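Local coordinates for nitrogenase molybdenum-iron protein alpha chain (PDB 4WES), which forms part of the nitrogenase complex that reduces dinitrogen to ammonium, carrying the iron-molybdenum cofactor and sharing an [8Fe-7S] cluster with the beta chain, at residues H186-G199 with R264-Y277. Residues are numbered along the deposited sequence; the frame is centred on the assembly and turned at random.
Sequences HHIANNTVMTDIIG and RSINYIAEMMETKY. With ICS (iron-sulfur-molybdenum cluster with interstitial carbon), chain F.
Asn-190 has CG anti to its carbonyl carbon (chi1 -84°), which sends its amide in among Ser-265, Ile-266, Tyr-268 and Ile-269 as a knob into a hole. His-187 instead has CG anti to the backbone N (chi1 -167°), and its ring lies over one face of Tyr-268 in an offset stack, centroids 4.2 Å apart. The amide of Asn-190 stands steeply to the Tyr-268 ring, with OD1 at the ring edge. Helix 264-277 is kinked here: the N atoms of Tyr-268 and Ile-269 lack a bond to the preceding turn. Asn-190 OD1 takes up Ile-269 N at 3.1 Å, on a lone pair in the carbonyl plane. Asn-190 ND2 donates to Ser-265 O at 2.9 Å and to His-186 O of its own helix.

His-186 receives Ser-265 CB over the centre of one ring face, a CH-pi contact. His-186 NE2 lies 3.2 Å from cofactor sulfur S2B, which sits in plane at the ring edge. Water 1 joins His-186 ND1 to Arg-264 NE and Tyr-268 OH. Arg-264 also pairs with Asp-374. Farther along, Met-194 SD packs on Met-272 CB at 3.7 Å, and Ile-198 CD1 meets Ile-269.

The helices cross at -29° in the buried interior, beside the cofactor pocket that His-186 and Ser-265 help line. The buried amide thus bridges the broken helical pair Ile-269 N and Ser-265 O, while the water and the serine would help position the His-186 ring beside the cofactor.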
loop_
_atom_site.group_PDB
_atom_site.type_symbol
_atom_site.label_atom_id
_atom_site.label_comp_id
_atom_site.label_asym_id
_atom_site.label_seq_id
_atom_site.Cartn_x
_atom_site.Cartn_y
_atom_site.Cartn_z
ATOM N N HIS A 186 21.999 32.435 15.125
ATOM C CA HIS A 186 22.688 31.825 16.245
ATOM C C HIS A 186 23.050 32.889 17.270
ATOM O O HIS A 186 22.850 32.723 18.481
ATOM C CB HIS A 186 24.018 31.195 15.842
ATOM C CG HIS A 186 23.954 30.150 14.778
ATOM N ND1 HIS A 186 25.063 29.874 14.001
ATOM C CD2 HIS A 186 22.957 29.334 14.373
ATOM C CE1 HIS A 186 24.740 28.893 13.182
ATOM N NE2 HIS A 186 23.478 28.565 13.364
ATOM N N HIS A 187 23.620 33.989 16.774
ATOM C CA HIS A 187 24.120 35.033 17.680
ATOM C C HIS A 187 22.943 35.638 18.469
ATOM O O HIS A 187 23.013 35.835 19.682
ATOM C CB HIS A 187 24.857 36.070 16.859
ATOM C CG HIS A 187 25.684 37.015 17.663
ATOM N ND1 HIS A 187 26.675 37.767 17.092
ATOM C CD2 HIS A 187 25.712 37.295 18.979
ATOM C CE1 HIS A 187 27.275 38.498 18.011
ATOM N NE2 HIS A 187 26.699 38.232 19.164
ATOM N N ILE A 188 21.859 35.935 17.765
ATOM C CA ILE A 188 20.669 36.500 18.379
ATOM C C ILE A 188 20.119 35.534 19.432
ATOM O O ILE A 188 19.743 35.953 20.555
ATOM C CB ILE A 188 19.623 36.818 17.284
ATOM C CG1 ILE A 188 20.113 37.994 16.426
ATOM C CG2 ILE A 188 18.258 37.156 17.896
ATOM C CD1 ILE A 188 19.439 38.117 15.069
ATOM N N ALA A 189 20.064 34.241 19.146
ATOM C CA ALA A 189 19.604 33.282 20.122
ATOM C C ALA A 189 20.525 33.257 21.330
ATOM O O ALA A 189 20.059 33.228 22.487
ATOM C CB ALA A 189 19.492 31.894 19.514
ATOM N N ASN A 190 21.831 33.198 21.087
ATOM C CA ASN A 190 22.778 33.086 22.190
ATOM C C ASN A 190 22.667 34.252 23.157
ATOM O O ASN A 190 22.808 34.076 24.363
ATOM C CB ASN A 190 24.236 33.010 21.694
ATOM C CG ASN A 190 24.709 31.599 21.285
ATOM O OD1 ASN A 190 25.728 31.149 21.777
ATOM N ND2 ASN A 190 23.974 30.928 20.406
ATOM N N ASN A 191 22.448 35.452 22.635
ATOM C CA ASN A 191 22.410 36.635 23.492
ATOM C C ASN A 191 21.314 36.490 24.534
ATOM O O ASN A 191 21.533 36.711 25.731
ATOM C CB ASN A 191 22.182 37.890 22.684
ATOM C CG ASN A 191 23.384 38.314 21.896
ATOM O OD1 ASN A 191 24.513 37.848 22.121
ATOM N ND2 ASN A 191 23.152 39.232 20.947
ATOM N N THR A 192 20.115 36.141 24.100
ATOM C CA THR A 192 18.972 36.049 25.012
ATOM C C THR A 192 19.050 34.814 25.896
ATOM O O THR A 192 18.716 34.861 27.088
ATOM C CB THR A 192 17.659 36.140 24.216
ATOM O OG1 THR A 192 17.548 37.464 23.695
ATOM C CG2 THR A 192 16.459 35.747 25.031
ATOM N N VAL A 193 19.523 33.688 25.365
ATOM C CA VAL A 193 19.709 32.520 26.222
ATOM C C VAL A 193 20.688 32.848 27.359
ATOM O O VAL A 193 20.439 32.501 28.528
ATOM C CB VAL A 193 20.207 31.316 25.381
ATOM C CG1 VAL A 193 20.650 30.175 26.288
ATOM C CG2 VAL A 193 19.113 30.831 24.445
ATOM N N MET A 194 21.798 33.496 27.025
ATOM C CA MET A 194 22.806 33.805 28.037
ATOM C C MET A 194 22.265 34.666 29.156
ATOM O O MET A 194 22.480 34.359 30.326
ATOM C CB MET A 194 24.016 34.467 27.398
ATOM C CG MET A 194 25.151 34.719 28.380
ATOM S SD MET A 194 25.944 33.174 28.887
ATOM C CE MET A 194 26.732 33.741 30.394
ATOM N N THR A 195 21.634 35.777 28.812
ATOM C CA THR A 195 21.249 36.726 29.845
ATOM C C THR A 195 19.949 36.386 30.518
ATOM O O THR A 195 19.765 36.717 31.691
ATOM C CB THR A 195 21.214 38.150 29.313
ATOM O OG1 THR A 195 20.262 38.254 28.278
ATOM C CG2 THR A 195 22.576 38.586 28.767
ATOM N N ASP A 196 19.031 35.745 29.795
ATOM C CA ASP A 196 17.665 35.610 30.317
ATOM C C ASP A 196 17.304 34.193 30.749
ATOM O O ASP A 196 16.246 34.001 31.365
ATOM C CB ASP A 196 16.646 36.127 29.277
ATOM C CG ASP A 196 16.848 37.581 28.918
ATOM O OD1 ASP A 196 17.685 38.254 29.534
ATOM O OD2 ASP A 196 16.190 38.040 27.972
ATOM N N ILE A 197 18.162 33.228 30.424
ATOM C CA ILE A 197 17.898 31.831 30.765
ATOM C C ILE A 197 19.012 31.242 31.650
ATOM O O ILE A 197 18.775 30.792 32.762
ATOM C CB ILE A 197 17.581 30.936 29.518
ATOM C CG1 ILE A 197 16.491 31.579 28.671
ATOM C CG2 ILE A 197 17.219 29.536 29.983
ATOM C CD1 ILE A 197 16.163 30.808 27.414
ATOM N N ILE A 198 20.231 31.196 31.113
ATOM C CA ILE A 198 21.350 30.578 31.822
ATOM C C ILE A 198 21.583 31.279 33.162
ATOM O O ILE A 198 21.684 32.516 33.232
ATOM C CB ILE A 198 22.643 30.612 30.963
ATOM C CG1 ILE A 198 22.459 29.701 29.747
ATOM C CG2 ILE A 198 23.859 30.213 31.791
ATOM C CD1 ILE A 198 23.634 29.688 28.783
ATOM N N GLY A 199 21.699 30.476 34.225
ATOM C CA GLY A 199 21.978 30.975 35.572
ATOM C C GLY A 199 20.755 31.414 36.337
ATOM O O GLY A 199 20.881 31.874 37.452
ATOM N N ARG A 264 30.546 27.265 15.688
ATOM C CA ARG A 264 29.932 28.434 15.117
ATOM C C ARG A 264 28.681 28.869 15.886
ATOM O O ARG A 264 28.488 30.057 16.150
ATOM C CB ARG A 264 29.579 28.156 13.630
ATOM C CG ARG A 264 28.927 29.294 12.879
ATOM C CD ARG A 264 29.802 30.508 12.647
ATOM N NE ARG A 264 29.849 31.432 13.780
ATOM C CZ ARG A 264 30.928 31.964 14.324
ATOM N NH1 ARG A 264 32.146 31.574 14.009
ATOM N NH2 ARG A 264 30.760 32.866 15.283
ATOM N N SER A 265 27.790 27.911 16.198
ATOM C CA SER A 265 26.502 28.295 16.720
ATOM C C SER A 265 26.511 28.661 18.199
ATOM O O SER A 265 25.594 29.354 18.643
ATOM C CB SER A 265 25.451 27.194 16.532
ATOM O OG SER A 265 25.743 26.046 17.326
ATOM N N ILE A 266 27.522 28.215 18.960
ATOM C CA ILE A 266 27.443 28.305 20.419
ATOM C C ILE A 266 28.631 28.958 21.058
ATOM O O ILE A 266 28.673 29.106 22.300
ATOM C CB ILE A 266 27.196 26.897 21.067
ATOM C CG1 ILE A 266 26.327 26.948 22.325
ATOM C CG2 ILE A 266 28.493 26.146 21.233
ATOM C CD1 ILE A 266 24.914 27.450 22.081
ATOM N N ASN A 267 29.654 29.326 20.281
ATOM C CA ASN A 267 30.867 29.869 20.882
ATOM C C ASN A 267 30.589 31.150 21.669
ATOM O O ASN A 267 31.324 31.467 22.607
ATOM C CB ASN A 267 32.025 30.084 19.887
ATOM C CG ASN A 267 31.828 31.250 18.929
ATOM O OD1 ASN A 267 32.471 32.284 19.114
ATOM N ND2 ASN A 267 30.982 31.087 17.922
ATOM N N TYR A 268 29.545 31.880 21.281
ATOM C CA TYR A 268 29.165 33.102 21.995
ATOM C C TYR A 268 28.913 32.777 23.481
ATOM O O TYR A 268 29.492 33.403 24.387
ATOM C CB TYR A 268 27.909 33.746 21.397
ATOM C CG TYR A 268 27.924 33.803 19.878
ATOM C CD1 TYR A 268 28.513 34.852 19.188
ATOM C CD2 TYR A 268 27.305 32.801 19.135
ATOM C CE1 TYR A 268 28.539 34.859 17.799
ATOM C CE2 TYR A 268 27.338 32.810 17.766
ATOM C CZ TYR A 268 27.933 33.845 17.097
ATOM O OH TYR A 268 27.944 33.911 15.705
ATOM N N ILE A 269 28.052 31.797 23.719
ATOM C CA ILE A 269 27.763 31.298 25.078
ATOM C C ILE A 269 28.987 30.687 25.748
ATOM O O ILE A 269 29.211 30.911 26.946
ATOM C CB ILE A 269 26.550 30.359 25.060
ATOM C CG1 ILE A 269 25.262 31.179 25.051
ATOM C CG2 ILE A 269 26.544 29.407 26.241
ATOM C CD1 ILE A 269 24.032 30.404 24.669
ATOM N N ALA A 270 29.808 29.941 25.006
ATOM C CA ALA A 270 31.014 29.387 25.607
ATOM C C ALA A 270 31.892 30.489 26.171
ATOM O O ALA A 270 32.372 30.422 27.313
ATOM C CB ALA A 270 31.786 28.542 24.619
ATOM N N GLU A 271 32.117 31.527 25.374
ATOM C CA GLU A 271 32.907 32.673 25.815
ATOM C C GLU A 271 32.276 33.362 27.018
ATOM O O GLU A 271 32.967 33.695 28.000
ATOM C CB GLU A 271 33.038 33.674 24.680
ATOM C CG GLU A 271 33.882 33.284 23.481
ATOM C CD GLU A 271 33.835 34.307 22.335
ATOM O OE1 GLU A 271 33.099 35.326 22.440
ATOM O OE2 GLU A 271 34.534 34.101 21.325
ATOM N N MET A 272 30.987 33.642 26.923
ATOM C CA MET A 272 30.320 34.400 27.984
ATOM C C MET A 272 30.244 33.628 29.287
ATOM O O MET A 272 30.334 34.221 30.359
ATOM C CB MET A 272 28.944 34.900 27.543
ATOM C CG MET A 272 29.050 35.958 26.466
ATOM S SD MET A 272 27.502 36.740 25.982
ATOM C CE MET A 272 26.781 35.459 24.966
ATOM N N MET A 273 30.064 32.309 29.223
ATOM C CA MET A 273 30.058 31.504 30.439
ATOM C C MET A 273 31.433 31.502 31.100
ATOM O O MET A 273 31.543 31.480 32.329
ATOM C CB MET A 273 29.558 30.095 30.175
ATOM C CG MET A 273 28.085 30.036 29.869
ATOM S SD MET A 273 27.439 28.362 29.691
ATOM C CE MET A 273 27.384 27.851 31.403
ATOM N N GLU A 274 32.498 31.469 30.296
ATOM C CA GLU A 274 33.828 31.575 30.853
ATOM C C GLU A 274 34.017 32.933 31.543
ATOM O O GLU A 274 34.526 33.002 32.662
ATOM C CB GLU A 274 34.919 31.354 29.802
ATOM C CG GLU A 274 36.319 31.337 30.402
ATOM C CD GLU A 274 37.418 30.911 29.471
ATOM O OE1 GLU A 274 37.140 30.512 28.330
ATOM O OE2 GLU A 274 38.574 31.038 29.887
ATOM N N THR A 275 33.603 34.031 30.889
ATOM C CA THR A 275 33.788 35.347 31.472
ATOM C C THR A 275 32.964 35.521 32.758
ATOM O O THR A 275 33.452 36.058 33.767
ATOM C CB THR A 275 33.379 36.406 30.456
ATOM O OG1 THR A 275 34.214 36.258 29.303
ATOM C CG2 THR A 275 33.460 37.783 31.039
ATOM N N LYS A 276 31.693 35.120 32.708
ATOM C CA LYS A 276 30.762 35.422 33.789
ATOM C C LYS A 276 30.903 34.462 34.972
ATOM O O LYS A 276 30.815 34.891 36.121
ATOM C CB LYS A 276 29.327 35.423 33.275
ATOM C CG LYS A 276 28.294 35.790 34.332
ATOM C CD LYS A 276 26.914 36.032 33.718
ATOM C CE LYS A 276 25.877 36.330 34.784
ATOM N NZ LYS A 276 24.571 36.728 34.211
ATOM N N TYR A 277 31.100 33.179 34.685
ATOM C CA TYR A 277 31.105 32.129 35.715
ATOM C C TYR A 277 32.492 31.521 36.005
ATOM O O TYR A 277 32.655 30.856 37.023
ATOM C CB TYR A 277 30.110 31.014 35.342
ATOM C CG TYR A 277 28.705 31.490 35.243
ATOM C CD1 TYR A 277 27.999 31.918 36.378
ATOM C CD2 TYR A 277 28.044 31.559 34.019
ATOM C CE1 TYR A 277 26.702 32.396 36.295
ATOM C CE2 TYR A 277 26.766 32.016 33.947
ATOM C CZ TYR A 277 26.080 32.431 35.068
ATOM O OH TYR A 277 24.797 32.891 34.953
HETATM FE FE1 ICS F . 26.133 23.980 14.087
HETATM MO MO1 ICS F . 21.872 22.156 8.900
HETATM FE FE2 ICS F . 24.286 24.865 12.392
HETATM FE FE3 ICS F . 24.069 22.414 13.436
HETATM FE FE4 ICS F . 25.995 22.959 11.689
HETATM FE FE5 ICS F . 24.423 22.308 9.747
HETATM FE FE6 ICS F . 22.702 24.157 10.486
HETATM FE FE7 ICS F . 22.512 21.768 11.470
HETATM C CX ICS F . 24.052 23.077 11.540
HETATM S S1A ICS F . 26.515 25.152 12.140
HETATM S S1B ICS F . 23.431 23.828 8.406
HETATM S S2A ICS F . 23.972 24.390 14.590
HETATM S S2B ICS F . 22.801 26.158 11.355
HETATM S S3A ICS F . 26.666 22.068 9.757
HETATM S S3B ICS F . 20.798 23.059 10.815
HETATM S S4A ICS F . 26.222 21.723 13.608
HETATM S S4B ICS F . 23.183 20.445 9.815
HETATM S S5A ICS F . 22.408 20.921 13.502
HETATM O O HOH W 1 27.063 31.942 14.166
HETATM O O HOH W 2 24.006 34.411 32.592
HETATM O O HOH W 3 23.589 34.029 37.057
#